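Local coordinates for protein putative 3-hydroxybutyryl-CoA dehydratase (Rhodopseudomonas palustris, PDB 3HIN) that probably acts as a lyase of the enoyl-CoA hydratase/isomerase family, perhaps as a 3-hydroxybutyryl-CoA dehydratase, at residues R60-H65 with V107-A112; A128-A133 with F187-I192. One frame throughout, in Å; residues are numbered along the deposited sequence.

Contact 1 of 2, residues R60-H65 with V107-A112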
loop_
_atom_site.group_PDB
_atom_site.type_symbol
_atom_site.label_atom_id
_atom_site.label_comp_id
_atom_site.label_asym_id
_atom_site.label_seq_id
_atom_site.Cartn_x
_atom_site.Cartn_y
_atom_site.Cartn_z
ATOM N N ARG A 60 -32.617 7.540 -7.785
ATOM C CA ARG A 60 -32.314 6.819 -6.541
ATOM C C ARG A 60 -31.621 5.472 -6.716
ATOM O O ARG A 60 -31.339 4.815 -5.730
ATOM C CB ARG A 60 -33.535 6.737 -5.591
ATOM C CG ARG A 60 -34.055 8.134 -5.175
ATOM C CD ARG A 60 -35.123 8.086 -4.056
ATOM N NE ARG A 60 -36.339 7.444 -4.540
ATOM C CZ ARG A 60 -37.265 8.005 -5.329
ATOM N NH1 ARG A 60 -37.148 9.283 -5.752
ATOM N NH2 ARG A 60 -38.312 7.267 -5.715
ATOM N N ALA A 61 -31.307 5.099 -7.959
ATOM C CA ALA A 61 -30.505 3.955 -8.312
ATOM C C ALA A 61 -30.017 4.070 -9.742
ATOM O O ALA A 61 -30.599 4.804 -10.566
ATOM C CB ALA A 61 -31.291 2.650 -8.119
ATOM N N VAL A 62 -28.930 3.338 -10.000
ATOM C CA VAL A 62 -28.290 3.248 -11.294
ATOM C C VAL A 62 -28.157 1.783 -11.646
ATOM O O VAL A 62 -27.592 1.024 -10.861
ATOM C CB VAL A 62 -26.837 3.836 -11.314
ATOM C CG1 VAL A 62 -26.329 3.781 -12.734
ATOM C CG2 VAL A 62 -26.808 5.234 -10.862
ATOM N N VAL A 63 -28.668 1.390 -12.817
ATOM C CA VAL A 63 -28.394 0.058 -13.392
ATOM C C VAL A 63 -27.462 0.233 -14.585
ATOM O O VAL A 63 -27.796 0.968 -15.528
ATOM C CB VAL A 63 -29.690 -0.618 -13.864
ATOM C CG1 VAL A 63 -29.386 -1.853 -14.719
ATOM C CG2 VAL A 63 -30.514 -1.028 -12.610
ATOM N N ILE A 64 -26.294 -0.417 -14.550
ATOM C CA ILE A 64 -25.426 -0.466 -15.697
ATOM C C ILE A 64 -25.538 -1.823 -16.388
ATOM O O ILE A 64 -25.496 -2.868 -15.748
ATOM C CB ILE A 64 -24.010 -0.298 -15.310
ATOM C CG1 ILE A 64 -23.810 1.008 -14.593
ATOM C CG2 ILE A 64 -23.075 -0.395 -16.596
ATOM C CD1 ILE A 64 -22.405 1.085 -14.011
ATOM N N HIS A 65 -25.701 -1.810 -17.690
ATOM C CA HIS A 65 -26.067 -3.040 -18.378
ATOM C C HIS A 65 -25.492 -3.032 -19.774
ATOM O O HIS A 65 -25.017 -2.030 -20.198
ATOM C CB HIS A 65 -27.589 -3.179 -18.412
ATOM C CG HIS A 65 -28.293 -2.124 -19.201
ATOM N ND1 HIS A 65 -28.961 -2.395 -20.385
ATOM C CD2 HIS A 65 -28.503 -0.817 -18.941
ATOM C CE1 HIS A 65 -29.487 -1.278 -20.855
ATOM N NE2 HIS A 65 -29.241 -0.311 -19.986
ATOM N N VAL A 107 -25.980 7.038 -4.919
ATOM C CA VAL A 107 -26.993 5.980 -4.892
ATOM C C VAL A 107 -26.429 4.622 -5.261
ATOM O O VAL A 107 -25.329 4.526 -5.846
ATOM C CB VAL A 107 -28.139 6.355 -5.840
ATOM C CG1 VAL A 107 -28.774 7.649 -5.329
ATOM C CG2 VAL A 107 -27.646 6.443 -7.308
ATOM N N PRO A 108 -27.175 3.541 -4.926
ATOM C CA PRO A 108 -26.517 2.264 -5.268
ATOM C C PRO A 108 -26.486 1.994 -6.773
ATOM O O PRO A 108 -27.434 2.321 -7.493
ATOM C CB PRO A 108 -27.375 1.207 -4.614
ATOM C CG PRO A 108 -28.479 1.933 -3.848
ATOM C CD PRO A 108 -28.306 3.393 -3.975
ATOM N N VAL A 109 -25.409 1.341 -7.196
ATOM C CA VAL A 109 -25.219 0.937 -8.586
ATOM C C VAL A 109 -25.324 -0.578 -8.709
ATOM O O VAL A 109 -24.645 -1.334 -7.972
ATOM C CB VAL A 109 -23.870 1.382 -9.074
ATOM C CG1 VAL A 109 -23.663 0.992 -10.545
ATOM C CG2 VAL A 109 -23.728 2.889 -8.882
ATOM N N ILE A 110 -26.173 -1.016 -9.647
ATOM C CA ILE A 110 -26.384 -2.414 -9.887
ATOM C C ILE A 110 -25.880 -2.718 -11.290
ATOM O O ILE A 110 -26.277 -2.047 -12.226
ATOM C CB ILE A 110 -27.932 -2.786 -9.735
ATOM C CG1 ILE A 110 -28.450 -2.368 -8.342
ATOM C CG2 ILE A 110 -28.196 -4.302 -9.970
ATOM C CD1 ILE A 110 -29.548 -1.379 -8.397
ATOM N N ALA A 111 -25.071 -3.754 -11.447
ATOM C CA ALA A 111 -24.606 -4.161 -12.786
ATOM C C ALA A 111 -25.342 -5.438 -13.227
ATOM O O ALA A 111 -25.382 -6.425 -12.480
ATOM C CB ALA A 111 -23.090 -4.399 -12.748
ATOM N N ALA A 112 -25.948 -5.405 -14.410
ATOM C CA ALA A 112 -26.640 -6.535 -14.957
ATOM C C ALA A 112 -25.650 -7.254 -15.832
ATOM O O ALA A 112 -25.180 -6.669 -16.820
ATOM C CB ALA A 112 -27.908 -6.044 -15.757
#
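V62, V63 and I64 pair in parallel with V109, I110 and A111 at the centre of the mixed sheet of a crotonase-like fold. Four backbone hydrogen bonds tie the strands: V62 N gives to P108 O, I110 N to V62 O at 2.8 Å, I64 N to I110 O, and A112 N to I64 O at 2.9 Å. On one face I64 CD1 reaches V109 CG1 at 3.7 Å, and V62 CB lies 4.1 Å from V109 CG2. V63 and I110 occupy the other face, where V63 CG2 lies near I110 CB. Before the pairing begins, V107 leans over the start of the first strand. Its CG2, between the backbone N and the carbonyl carbon (the chi1 to CG1 is -62°), meets V62 CG2 at 3.8 Å, the two side chains crossing at about a right angle, while CG1 lies 3.8 Å from R60 CA. An alanine in its place would take away both methyls and would probably leave a gap beside V62 CG2 and R60 CA, with CB still close to R60 O. Strand 26-31 pairs with the far edge of 61-66 and also packs its side chains against V62 and I64, whereas helix 197-208 covers the face of V63 and I110.

Contact 2 of 2, residues A128-A133 with F187-I192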
loop_
_atom_site.group_PDB
_atom_site.type_symbol
_atom_site.label_atom_id
_atom_site.label_comp_id
_atom_site.label_asym_id
_atom_site.label_seq_id
_atom_site.Cartn_x
_atom_site.Cartn_y
_atom_site.Cartn_z
ATOM N N ALA A 128 -19.300 -1.796 -9.068
ATOM C CA ALA A 128 -20.730 -1.742 -8.752
ATOM C C ALA A 128 -20.938 -2.306 -7.356
ATOM O O ALA A 128 -20.101 -3.066 -6.865
ATOM C CB ALA A 128 -21.493 -2.541 -9.718
ATOM N N HIS A 129 -22.048 -1.936 -6.728
ATOM C CA HIS A 129 -22.372 -2.427 -5.395
ATOM C C HIS A 129 -23.013 -3.766 -5.373
ATOM O O HIS A 129 -22.780 -4.529 -4.457
ATOM C CB HIS A 129 -23.284 -1.423 -4.675
ATOM C CG HIS A 129 -22.703 -0.073 -4.677
ATOM N ND1 HIS A 129 -23.275 0.985 -5.340
ATOM C CD2 HIS A 129 -21.512 0.370 -4.214
ATOM C CE1 HIS A 129 -22.486 2.041 -5.236
ATOM N NE2 HIS A 129 -21.410 1.689 -4.556
ATOM N N ILE A 130 -23.885 -4.018 -6.348
ATOM C CA ILE A 130 -24.585 -5.318 -6.521
ATOM C C ILE A 130 -24.426 -5.752 -7.981
ATOM O O ILE A 130 -24.503 -4.945 -8.892
ATOM C CB ILE A 130 -26.046 -5.142 -6.216
ATOM C CG1 ILE A 130 -26.240 -4.712 -4.748
ATOM C CG2 ILE A 130 -26.951 -6.395 -6.591
ATOM C CD1 ILE A 130 -27.678 -4.267 -4.479
ATOM N N ARG A 131 -24.246 -7.038 -8.203
ATOM C CA ARG A 131 -24.149 -7.564 -9.555
ATOM C C ARG A 131 -25.239 -8.617 -9.604
ATOM O O ARG A 131 -25.449 -9.358 -8.599
ATOM C CB ARG A 131 -22.732 -8.178 -9.789
ATOM C CG ARG A 131 -21.573 -7.190 -10.011
ATOM C CD ARG A 131 -20.184 -7.767 -9.589
ATOM N NE ARG A 131 -20.212 -7.993 -8.136
ATOM C CZ ARG A 131 -20.176 -7.007 -7.228
ATOM N NH1 ARG A 131 -20.314 -7.293 -5.901
ATOM N NH2 ARG A 131 -19.993 -5.731 -7.600
ATOM N N VAL A 132 -25.941 -8.684 -10.751
ATOM C CA VAL A 132 -26.895 -9.727 -11.050
ATOM C C VAL A 132 -26.373 -10.375 -12.327
ATOM O O VAL A 132 -26.090 -9.660 -13.328
ATOM C CB VAL A 132 -28.316 -9.189 -11.312
ATOM C CG1 VAL A 132 -29.255 -10.350 -11.402
ATOM C CG2 VAL A 132 -28.765 -8.276 -10.217
ATOM N N ALA A 133 -26.198 -11.691 -12.269
ATOM C CA ALA A 133 -25.653 -12.444 -13.379
ATOM C C ALA A 133 -26.714 -13.375 -13.977
ATOM O O ALA A 133 -27.301 -14.197 -13.248
ATOM C CB ALA A 133 -24.400 -13.216 -12.968
ATOM N N PHE A 187 -18.656 -13.592 -7.281
ATOM C CA PHE A 187 -18.655 -12.647 -8.353
ATOM C C PHE A 187 -19.937 -11.836 -8.378
ATOM O O PHE A 187 -19.911 -10.662 -8.773
ATOM C CB PHE A 187 -18.448 -13.321 -9.700
ATOM C CG PHE A 187 -17.042 -13.877 -9.890
ATOM C CD1 PHE A 187 -16.103 -13.166 -10.616
ATOM C CD2 PHE A 187 -16.672 -15.088 -9.330
ATOM C CE1 PHE A 187 -14.815 -13.670 -10.839
ATOM C CE2 PHE A 187 -15.416 -15.604 -9.548
ATOM C CZ PHE A 187 -14.460 -14.872 -10.271
ATOM N N SER A 188 -21.062 -12.469 -8.022
ATOM C CA SER A 188 -22.323 -11.773 -8.026
ATOM C C SER A 188 -23.140 -12.140 -6.815
ATOM O O SER A 188 -23.081 -13.273 -6.311
ATOM C CB SER A 188 -23.130 -12.071 -9.297
ATOM O OG SER A 188 -23.626 -13.442 -9.350
ATOM N N GLN A 189 -23.983 -11.249 -6.361
ATOM C CA GLN A 189 -24.843 -11.616 -5.277
ATOM C C GLN A 189 -26.062 -12.302 -5.806
ATOM O O GLN A 189 -26.718 -12.994 -5.097
ATOM C CB GLN A 189 -25.262 -10.402 -4.497
ATOM C CG GLN A 189 -24.156 -9.699 -3.887
ATOM C CD GLN A 189 -23.820 -8.481 -4.615
ATOM O OE1 GLN A 189 -23.833 -8.456 -5.814
ATOM N NE2 GLN A 189 -23.523 -7.450 -3.895
ATOM N N TYR A 190 -26.356 -12.118 -7.072
ATOM C CA TYR A 190 -27.529 -12.797 -7.613
ATOM C C TYR A 190 -27.210 -13.621 -8.873
ATOM O O TYR A 190 -26.448 -13.191 -9.698
ATOM C CB TYR A 190 -28.620 -11.789 -7.997
ATOM C CG TYR A 190 -29.193 -11.007 -6.832
ATOM C CD1 TYR A 190 -30.356 -11.462 -6.171
ATOM C CD2 TYR A 190 -28.598 -9.820 -6.382
ATOM C CE1 TYR A 190 -30.895 -10.756 -5.090
ATOM C CE2 TYR A 190 -29.156 -9.105 -5.286
ATOM C CZ TYR A 190 -30.263 -9.592 -4.656
ATOM O OH TYR A 190 -30.783 -8.928 -3.560
ATOM N N LEU A 191 -27.908 -14.742 -9.067
ATOM C CA LEU A 191 -27.922 -15.374 -10.352
ATOM C C LEU A 191 -29.365 -15.457 -10.848
ATOM O O LEU A 191 -30.254 -15.893 -10.116
ATOM C CB LEU A 191 -27.317 -16.783 -10.256
ATOM C CG LEU A 191 -27.405 -17.750 -11.459
ATOM C CD1 LEU A 191 -26.452 -17.348 -12.611
ATOM C CD2 LEU A 191 -26.981 -19.088 -10.896
ATOM N N ILE A 192 -29.586 -15.036 -12.079
ATOM C CA ILE A 192 -30.854 -15.264 -12.753
ATOM C C ILE A 192 -30.644 -16.357 -13.790
ATOM O O ILE A 192 -29.995 -16.150 -14.803
ATOM C CB ILE A 192 -31.381 -13.972 -13.381
ATOM C CG1 ILE A 192 -32.184 -13.200 -12.345
ATOM C CG2 ILE A 192 -32.289 -14.265 -14.622
ATOM C CD1 ILE A 192 -33.665 -13.541 -12.291
#
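R131, A133 and Q189 meet where strand 130-134 takes on the short parallel strand 190-192, the last in the sheet of this crotonase-like fold. The regular pairing is preceded by bonds from the Q189 side-chain amide. Its CG is anti to the carbonyl carbon and the chain bends at chi2 (104°), and the carboxamide grips the neighbouring backbone twice: OE1 accepts from R131 N at 2.8 Å, and NE2 gives to H129 O at 3.1 Å, in the carbonyl plane and on a lone pair. The pair of hydrogen bonds probably fixes the rotation of the amide. The R131 guanidinium lies nearly parallel to that amide, 11° apart, and turns its edge to F187 O, which receives a weak bond from NE; NH2 bonds A128 O and also A125 O in helix 120-127. Beyond, A133 enters regular pairing: its N gives to Y190 O at 3.0 Å, and its O accepts from I192 N at 2.7 Å. A133 CB rests 3.7 Å from S188 OG. On the other face, with V132, I130 CG2 meets the ring edge of Y190 at CE2. Y190 O is held twice, for A133 N and S188 OG, the latter 2.9 Å away, approach it from opposite faces of its carbonyl plane.

How the contacts relate
Both contacts are parallel strand pairings of one sheet, and they show how such pairings change from centre to margin. Contact 1 is buried and inward, contact 2 only partly buried at the outermost strand. Strands 109-113 and 130-134 are neighbours, so the two join directly: A111 N probably bonds I130 O, and V109 N probably bonds the H129 imidazole at ND1, whose NE2 reaches Q103 O. Helix 197-208 spans both, touching V63 and I110 in one and V132 and Y190 in the other. Contact 1 relies on backbone bonds and branched aliphatic side chains; contact 2 adds a glutamine and an arginine that bond main-chain atoms before the regular strand pairing begins.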